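Local coordinates for phosphoethanolamine N-methyltransferase 1 (Haemonchus contortus, PDB 4KRG), which probably catalyses the S-adenosylmethionine-dependent N-methylation of phosphoethanolamine, a step in nematode phosphocholine biosynthesis, at residues Tyr299-Arg304 with Glu356-Ser361; Asn324-Glu329 with Asp363-Arg368. All coordinates share one frame; numbering follows the deposited sequence.

Contact 1: Tyr299-Arg304 with Glu356-Ser361; sequences YVFTPR and ESLSSS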
loop_
_atom_site.group_PDB
_atom_site.type_symbol
_atom_site.label_atom_id
_atom_site.label_comp_id
_atom_site.label_asym_id
_atom_site.label_seq_id
_atom_site.Cartn_x
_atom_site.Cartn_y
_atom_site.Cartn_z
ATOM N N TYR A 299 13.358 9.527 -6.916
ATOM C CA TYR A 299 12.793 8.188 -6.927
ATOM C C TYR A 299 13.761 7.290 -6.174
ATOM O O TYR A 299 14.928 7.194 -6.537
ATOM C CB TYR A 299 12.610 7.714 -8.369
ATOM C CG TYR A 299 12.005 6.331 -8.535
ATOM C CD1 TYR A 299 10.634 6.123 -8.404
ATOM C CD2 TYR A 299 12.801 5.245 -8.867
ATOM C CE1 TYR A 299 10.082 4.862 -8.573
ATOM C CE2 TYR A 299 12.261 3.991 -9.039
ATOM C CZ TYR A 299 10.901 3.804 -8.893
ATOM O OH TYR A 299 10.380 2.550 -9.074
ATOM N N VAL A 300 13.286 6.661 -5.109
ATOM C CA VAL A 300 14.138 5.799 -4.293
ATOM C C VAL A 300 13.636 4.357 -4.322
ATOM O O VAL A 300 12.445 4.103 -4.169
ATOM C CB VAL A 300 14.243 6.327 -2.841
ATOM C CG1 VAL A 300 14.893 5.289 -1.920
ATOM C CG2 VAL A 300 15.021 7.628 -2.806
ATOM N N PHE A 301 14.549 3.413 -4.534
ATOM C CA PHE A 301 14.176 2.009 -4.666
ATOM C C PHE A 301 15.022 1.173 -3.704
ATOM O O PHE A 301 16.241 1.151 -3.811
ATOM C CB PHE A 301 14.380 1.560 -6.123
ATOM C CG PHE A 301 14.105 0.091 -6.373
ATOM C CD1 PHE A 301 12.810 -0.380 -6.491
ATOM C CD2 PHE A 301 15.151 -0.806 -6.534
ATOM C CE1 PHE A 301 12.567 -1.718 -6.730
ATOM C CE2 PHE A 301 14.913 -2.136 -6.778
ATOM C CZ PHE A 301 13.623 -2.595 -6.872
ATOM N N THR A 302 14.376 0.506 -2.748
ATOM C CA THR A 302 15.097 -0.299 -1.752
ATOM C C THR A 302 14.439 -1.670 -1.530
ATOM O O THR A 302 13.528 -1.800 -0.712
ATOM C CB THR A 302 15.240 0.450 -0.406
ATOM O OG1 THR A 302 13.942 0.771 0.103
ATOM C CG2 THR A 302 16.027 1.731 -0.580
ATOM N N PRO A 303 14.908 -2.697 -2.261
ATOM C CA PRO A 303 14.296 -4.029 -2.174
ATOM C C PRO A 303 14.680 -4.779 -0.900
ATOM O O PRO A 303 13.968 -5.712 -0.516
ATOM C CB PRO A 303 14.868 -4.750 -3.391
ATOM C CG PRO A 303 16.189 -4.086 -3.624
ATOM C CD PRO A 303 15.968 -2.643 -3.283
ATOM N N ARG A 304 15.787 -4.382 -0.274
ATOM C CA ARG A 304 16.259 -5.004 0.967
ATOM C C ARG A 304 16.332 -6.523 0.860
ATOM O O ARG A 304 15.702 -7.238 1.638
ATOM C CB ARG A 304 15.369 -4.604 2.147
ATOM C CG ARG A 304 15.267 -3.095 2.373
ATOM C CD ARG A 304 14.204 -2.793 3.405
ATOM N NE ARG A 304 13.838 -1.383 3.458
ATOM C CZ ARG A 304 13.739 -0.684 4.582
ATOM N NH1 ARG A 304 13.981 -1.268 5.745
ATOM N NH2 ARG A 304 13.397 0.591 4.543
ATOM N N GLU A 356 5.435 -5.257 -5.932
ATOM C CA GLU A 356 6.010 -6.596 -5.967
ATOM C C GLU A 356 7.421 -6.586 -6.554
ATOM O O GLU A 356 8.259 -7.398 -6.177
ATOM C CB GLU A 356 5.116 -7.517 -6.798
ATOM C CG GLU A 356 5.340 -8.998 -6.576
ATOM C CD GLU A 356 4.276 -9.839 -7.263
ATOM O OE1 GLU A 356 3.562 -9.296 -8.135
ATOM O OE2 GLU A 356 4.146 -11.034 -6.932
ATOM N N SER A 357 7.674 -5.660 -7.478
ATOM C CA SER A 357 8.943 -5.601 -8.203
ATOM C C SER A 357 9.181 -4.201 -8.715
ATOM O O SER A 357 8.305 -3.345 -8.607
ATOM C CB SER A 357 8.890 -6.528 -9.405
ATOM O OG SER A 357 7.951 -6.046 -10.352
ATOM N N LEU A 358 10.352 -3.976 -9.303
ATOM C CA LEU A 358 10.638 -2.702 -9.951
ATOM C C LEU A 358 9.666 -2.449 -11.100
ATOM O O LEU A 358 9.146 -1.343 -11.253
ATOM C CB LEU A 358 12.080 -2.672 -10.470
ATOM C CG LEU A 358 12.512 -1.452 -11.294
ATOM C CD1 LEU A 358 12.346 -0.162 -10.510
ATOM C CD2 LEU A 358 13.955 -1.601 -11.749
ATOM N N SER A 359 9.436 -3.489 -11.896
ATOM C CA SER A 359 8.539 -3.420 -13.046
ATOM C C SER A 359 7.155 -2.913 -12.651
ATOM O O SER A 359 6.538 -2.131 -13.369
ATOM C CB SER A 359 8.431 -4.796 -13.699
ATOM O OG SER A 359 7.544 -4.773 -14.797
ATOM N N SER A 360 6.681 -3.360 -11.495
ATOM C CA SER A 360 5.377 -2.950 -10.973
ATOM C C SER A 360 5.319 -1.438 -10.742
ATOM O O SER A 360 4.367 -0.770 -11.151
ATOM C CB SER A 360 5.065 -3.691 -9.672
ATOM O OG SER A 360 3.934 -3.126 -9.028
ATOM N N SER A 361 6.353 -0.907 -10.096
ATOM C CA SER A 361 6.417 0.522 -9.804
ATOM C C SER A 361 6.542 1.336 -11.088
ATOM O O SER A 361 5.959 2.410 -11.222
ATOM C CB SER A 361 7.581 0.836 -8.861
ATOM O OG SER A 361 7.592 2.217 -8.556
#

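Contact 2: Asn324-Glu329 with Asp363-Arg368; sequences NVWNVE and DYWNQR. With BOG (octyl beta-D-glucopyranoside), chain E.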
loop_
_atom_site.group_PDB
_atom_site.type_symbol
_atom_site.label_atom_id
_atom_site.label_comp_id
_atom_site.label_asym_id
_atom_site.label_seq_id
_atom_site.Cartn_x
_atom_site.Cartn_y
_atom_site.Cartn_z
ATOM N N ASN A 324 11.483 16.248 -2.324
ATOM C CA ASN A 324 10.441 15.273 -2.050
ATOM C C ASN A 324 10.935 13.893 -2.464
ATOM O O ASN A 324 11.770 13.777 -3.357
ATOM C CB ASN A 324 9.166 15.633 -2.812
ATOM C CG ASN A 324 8.752 17.081 -2.612
ATOM O OD1 ASN A 324 8.784 17.603 -1.498
ATOM N ND2 ASN A 324 8.368 17.742 -3.701
ATOM N N VAL A 325 10.439 12.846 -1.819
ATOM C CA VAL A 325 10.949 11.508 -2.089
ATOM C C VAL A 325 9.813 10.497 -2.206
ATOM O O VAL A 325 8.887 10.503 -1.393
ATOM C CB VAL A 325 11.937 11.031 -0.985
ATOM C CG1 VAL A 325 12.378 9.594 -1.237
ATOM C CG2 VAL A 325 13.146 11.943 -0.888
ATOM N N TRP A 326 9.878 9.662 -3.242
ATOM C CA TRP A 326 9.061 8.461 -3.331
ATOM C C TRP A 326 9.975 7.243 -3.215
ATOM O O TRP A 326 10.847 7.031 -4.053
ATOM C CB TRP A 326 8.292 8.405 -4.650
ATOM C CG TRP A 326 7.457 7.170 -4.764
ATOM C CD1 TRP A 326 7.842 5.962 -5.263
ATOM C CD2 TRP A 326 6.094 7.029 -4.354
ATOM N NE1 TRP A 326 6.795 5.070 -5.194
ATOM C CE2 TRP A 326 5.712 5.696 -4.642
ATOM C CE3 TRP A 326 5.156 7.889 -3.784
ATOM C CZ2 TRP A 326 4.427 5.216 -4.375
ATOM C CZ3 TRP A 326 3.884 7.413 -3.522
ATOM C CH2 TRP A 326 3.530 6.086 -3.816
ATOM N N ASN A 327 9.766 6.447 -2.173
ATOM C CA ASN A 327 10.625 5.314 -1.877
ATOM C C ASN A 327 9.818 4.036 -2.033
ATOM O O ASN A 327 8.836 3.816 -1.319
ATOM C CB ASN A 327 11.164 5.452 -0.449
ATOM C CG ASN A 327 12.142 4.343 -0.048
ATOM O OD1 ASN A 327 12.220 3.275 -0.663
ATOM N ND2 ASN A 327 12.875 4.597 1.018
ATOM N N VAL A 328 10.242 3.202 -2.976
ATOM C CA VAL A 328 9.594 1.925 -3.262
ATOM C C VAL A 328 10.173 0.844 -2.363
ATOM O O VAL A 328 11.392 0.715 -2.261
ATOM C CB VAL A 328 9.846 1.502 -4.724
ATOM C CG1 VAL A 328 9.104 0.220 -5.051
ATOM C CG2 VAL A 328 9.431 2.611 -5.674
ATOM N N GLU A 329 9.301 0.084 -1.704
ATOM C CA GLU A 329 9.706 -1.083 -0.921
ATOM C C GLU A 329 9.095 -2.321 -1.582
ATOM O O GLU A 329 8.025 -2.239 -2.190
ATOM C CB GLU A 329 9.209 -0.957 0.528
ATOM C CG GLU A 329 9.648 0.320 1.261
ATOM C CD GLU A 329 10.957 0.156 2.026
ATOM O OE1 GLU A 329 11.675 -0.843 1.802
ATOM O OE2 GLU A 329 11.276 1.028 2.861
ATOM N N ASP A 363 5.359 0.562 -14.053
ATOM C CA ASP A 363 4.032 0.591 -14.678
ATOM C C ASP A 363 3.151 1.668 -14.060
ATOM O O ASP A 363 2.577 2.489 -14.767
ATOM C CB ASP A 363 3.336 -0.762 -14.563
ATOM C CG ASP A 363 3.880 -1.788 -15.537
ATOM O OD1 ASP A 363 4.556 -1.391 -16.508
ATOM O OD2 ASP A 363 3.623 -2.997 -15.333
ATOM N N TYR A 364 3.047 1.647 -12.738
ATOM C CA TYR A 364 2.314 2.657 -11.986
ATOM C C TYR A 364 2.682 4.072 -12.418
ATOM O O TYR A 364 1.818 4.885 -12.741
ATOM C CB TYR A 364 2.621 2.483 -10.499
ATOM C CG TYR A 364 1.844 3.369 -9.561
ATOM C CD1 TYR A 364 0.611 2.977 -9.075
ATOM C CD2 TYR A 364 2.366 4.575 -9.126
ATOM C CE1 TYR A 364 -0.094 3.770 -8.198
ATOM C CE2 TYR A 364 1.669 5.379 -8.250
ATOM C CZ TYR A 364 0.439 4.971 -7.787
ATOM O OH TYR A 364 -0.266 5.765 -6.915
ATOM N N TRP A 365 3.974 4.366 -12.437
ATOM C CA TRP A 365 4.400 5.732 -12.713
ATOM C C TRP A 365 4.342 6.070 -14.199
ATOM O O TRP A 365 4.118 7.216 -14.575
ATOM C CB TRP A 365 5.770 6.011 -12.088
ATOM C CG TRP A 365 5.700 6.068 -10.595
ATOM C CD1 TRP A 365 6.283 5.208 -9.708
ATOM C CD2 TRP A 365 4.977 7.030 -9.822
ATOM N NE1 TRP A 365 5.977 5.586 -8.422
ATOM C CE2 TRP A 365 5.176 6.699 -8.457
ATOM C CE3 TRP A 365 4.182 8.142 -10.127
ATOM C CZ2 TRP A 365 4.613 7.441 -7.416
ATOM C CZ3 TRP A 365 3.624 8.873 -9.105
ATOM C CH2 TRP A 365 3.850 8.524 -7.758
ATOM N N ASN A 366 4.515 5.061 -15.042
ATOM C CA ASN A 366 4.308 5.218 -16.474
ATOM C C ASN A 366 2.882 5.657 -16.769
ATOM O O ASN A 366 2.650 6.607 -17.520
ATOM C CB ASN A 366 4.561 3.891 -17.182
ATOM C CG ASN A 366 5.640 3.987 -18.222
ATOM O OD1 ASN A 366 6.593 3.202 -18.217
ATOM N ND2 ASN A 366 5.500 4.949 -19.131
ATOM N N GLN A 367 1.925 4.961 -16.162
ATOM C CA GLN A 367 0.511 5.258 -16.357
ATOM C C GLN A 367 0.173 6.673 -15.922
ATOM O O GLN A 367 -0.807 7.256 -16.388
ATOM C CB GLN A 367 -0.362 4.271 -15.580
ATOM C CG GLN A 367 -0.189 2.824 -16.001
ATOM C CD GLN A 367 -1.127 1.887 -15.266
ATOM O OE1 GLN A 367 -0.710 0.838 -14.766
ATOM N NE2 GLN A 367 -2.404 2.259 -15.199
ATOM N N ARG A 368 0.995 7.222 -15.035
ATOM C CA ARG A 368 0.738 8.538 -14.469
ATOM C C ARG A 368 1.607 9.640 -15.081
ATOM O O ARG A 368 1.598 10.776 -14.617
ATOM C CB ARG A 368 0.859 8.464 -12.944
ATOM C CG ARG A 368 -0.319 7.706 -12.331
ATOM C CD ARG A 368 -0.082 7.286 -10.893
ATOM N NE ARG A 368 -1.266 6.623 -10.344
ATOM C CZ ARG A 368 -1.635 5.379 -10.633
ATOM N NH1 ARG A 368 -0.915 4.644 -11.463
ATOM N NH2 ARG A 368 -2.727 4.867 -10.086
HETATM C C1 BOG E . 7.053 14.692 -11.231
HETATM O O1 BOG E . 6.226 13.805 -10.572
HETATM C C2 BOG E . 6.330 15.354 -12.387
HETATM O O2 BOG E . 6.002 14.361 -13.345
HETATM C C3 BOG E . 7.197 16.391 -13.018
HETATM O O3 BOG E . 6.464 17.061 -14.081
HETATM C C4 BOG E . 7.676 17.393 -12.018
HETATM O O4 BOG E . 8.571 18.338 -12.637
HETATM C C5 BOG E . 8.395 16.704 -10.867
HETATM O O5 BOG E . 7.521 15.697 -10.245
HETATM C C6 BOG E . 8.784 17.672 -9.841
HETATM O O6 BOG E . 10.097 17.393 -9.470
HETATM C "C1'" BOG E . 6.932 12.685 -10.040
HETATM C "C2'" BOG E . 5.892 11.748 -9.373
HETATM C "C3'" BOG E . 5.075 12.467 -8.313
HETATM C "C4'" BOG E . 5.131 12.050 -6.979
HETATM C "C5'" BOG E . 4.958 13.113 -5.858
HETATM C "C6'" BOG E . 4.874 12.507 -4.451
HETATM C "C7'" BOG E . 6.243 12.403 -3.735
HETATM C "C8'" BOG E . 6.350 13.375 -2.610
HETATM O O HOH W 1 6.004 2.762 -6.807
#

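Contact 1: Tyr299-Arg304 with Glu356-Ser361
The phenol oxygen of Y299 and the hydroxyl of S361 meet in a hydrogen bond, with OH to OG at 2.9 Å. Either oxygen could be the donor. OG sits at the edge of the Y299 ring and in its plane. This makes the bond a continuation of the flat phenol and not a contact over its face. S361 reaches it with OG anti to the backbone N, chi1 -178°, and its CB is also close, at 3.3 Å from Y299 OH. The CD1 methyl of L358 takes up a second place near the ring plane, 3.6 Å from the same Y299 OH. One tyrosine oxygen is thus met by a serine hydroxyl and a leucine methyl.

F301 covers the start of the helix in another way. Its ring and the L358 side chain cross at about a right angle. The far end of the ring reaches the root of the leucine, F301 CE1 lying 3.9 Å from L358 CB. The CD1 methyl of L358 stands over one face of the F301 ring, 4.0 Å above the plane and shifted toward the rim. L358 therefore serves both aromatics.

S357 caps this helix end. S357 OG accepts from S360 N at 3.2 Å, with an N-H...O angle of 154°, which probably helps to fix the first turn. Just before the cap, E356 forms a salt bridge with R197.

All four touching residues are buried. The Y299 ring also meets that of F372, and F301 and L358 both pack on L380 of helix 380-383. Strand 297-302 lies between strands 324-329 and 372-378, and helix 358-367 starts over it.

Contact 2: Asn324-Glu329 with Asp363-Arg368
The indole N-H groups of W326 and W365 both donate to a single water. W326 NE1 lies 2.9 Å from the water oxygen. The bond from W365 NE1 to the same water is weak, at 3.3 Å. W326 NE1 and W365 NE1 are 3.4 Å apart, but both are donors and do not bond to each other. The shared water gives W326 N-H a sound acceptor and W365 N-H a weak one, inside a buried contact.

The rings form a T-shaped pair. The edge of W365 points at the face of W326, with the planes at 84° and the five-membered ring centroids 4.7 Å apart. The touching edge is NE1 and CZ2. W365 CZ2 stands over the centre of the W326 indole, and its closest atom there is W326 CD2 at 3.4 Å. W326 reaches out from the strand with CG anti to the backbone N, chi1 179°.

Behind W365, Y364 lays CD2 over the centre of one of its faces. The guanidinium of R368, just past the helix end, lies in turn over the Y364 ring, and R368 NH1 donates to Y364 O at 3.0 Å. F372 adds another edge-to-face contact to W365.

Octyl glucoside lies beside the pair. Its alkyl chain passes the benzo end of W365, with C2' 3.7 Å from CZ3. The tail ends at the strand, where C8' is 3.6 Å from N324 CB.

Strand 324-329 has parallel neighbours in 297-302 and 350-354, and helix 358-367 links 350-354 to 372-378. This strand order, with antiparallel strand 458-465 near the far edge, is consistent with the Rossmann-like fold of class I methyltransferases. The tryptophan pair joins helix to sheet in that C-terminal unit.

Contact 1 and contact 2 are successive parts of one helix-to-sheet interface, with centres about 9 Å apart. Helix 358-367 gives its first turn to strand 297-302 and its last turn, through W365, to strand 324-329. The two strands are parallel neighbours: V300 N to W326 O and V300 O to V328 N, each 2.7 Å, are probable hydrogen bonds. S361 OG of contact 1 also packs on V328 CG2 at 3.4 Å. The octyl glucoside touches contact 2 and lies about 7 Å from the Y299 side chain. S-adenosylhomocysteine and phosphoethanolamine are bound by residues between 13 and 186, so neither contact contributes to those pockets.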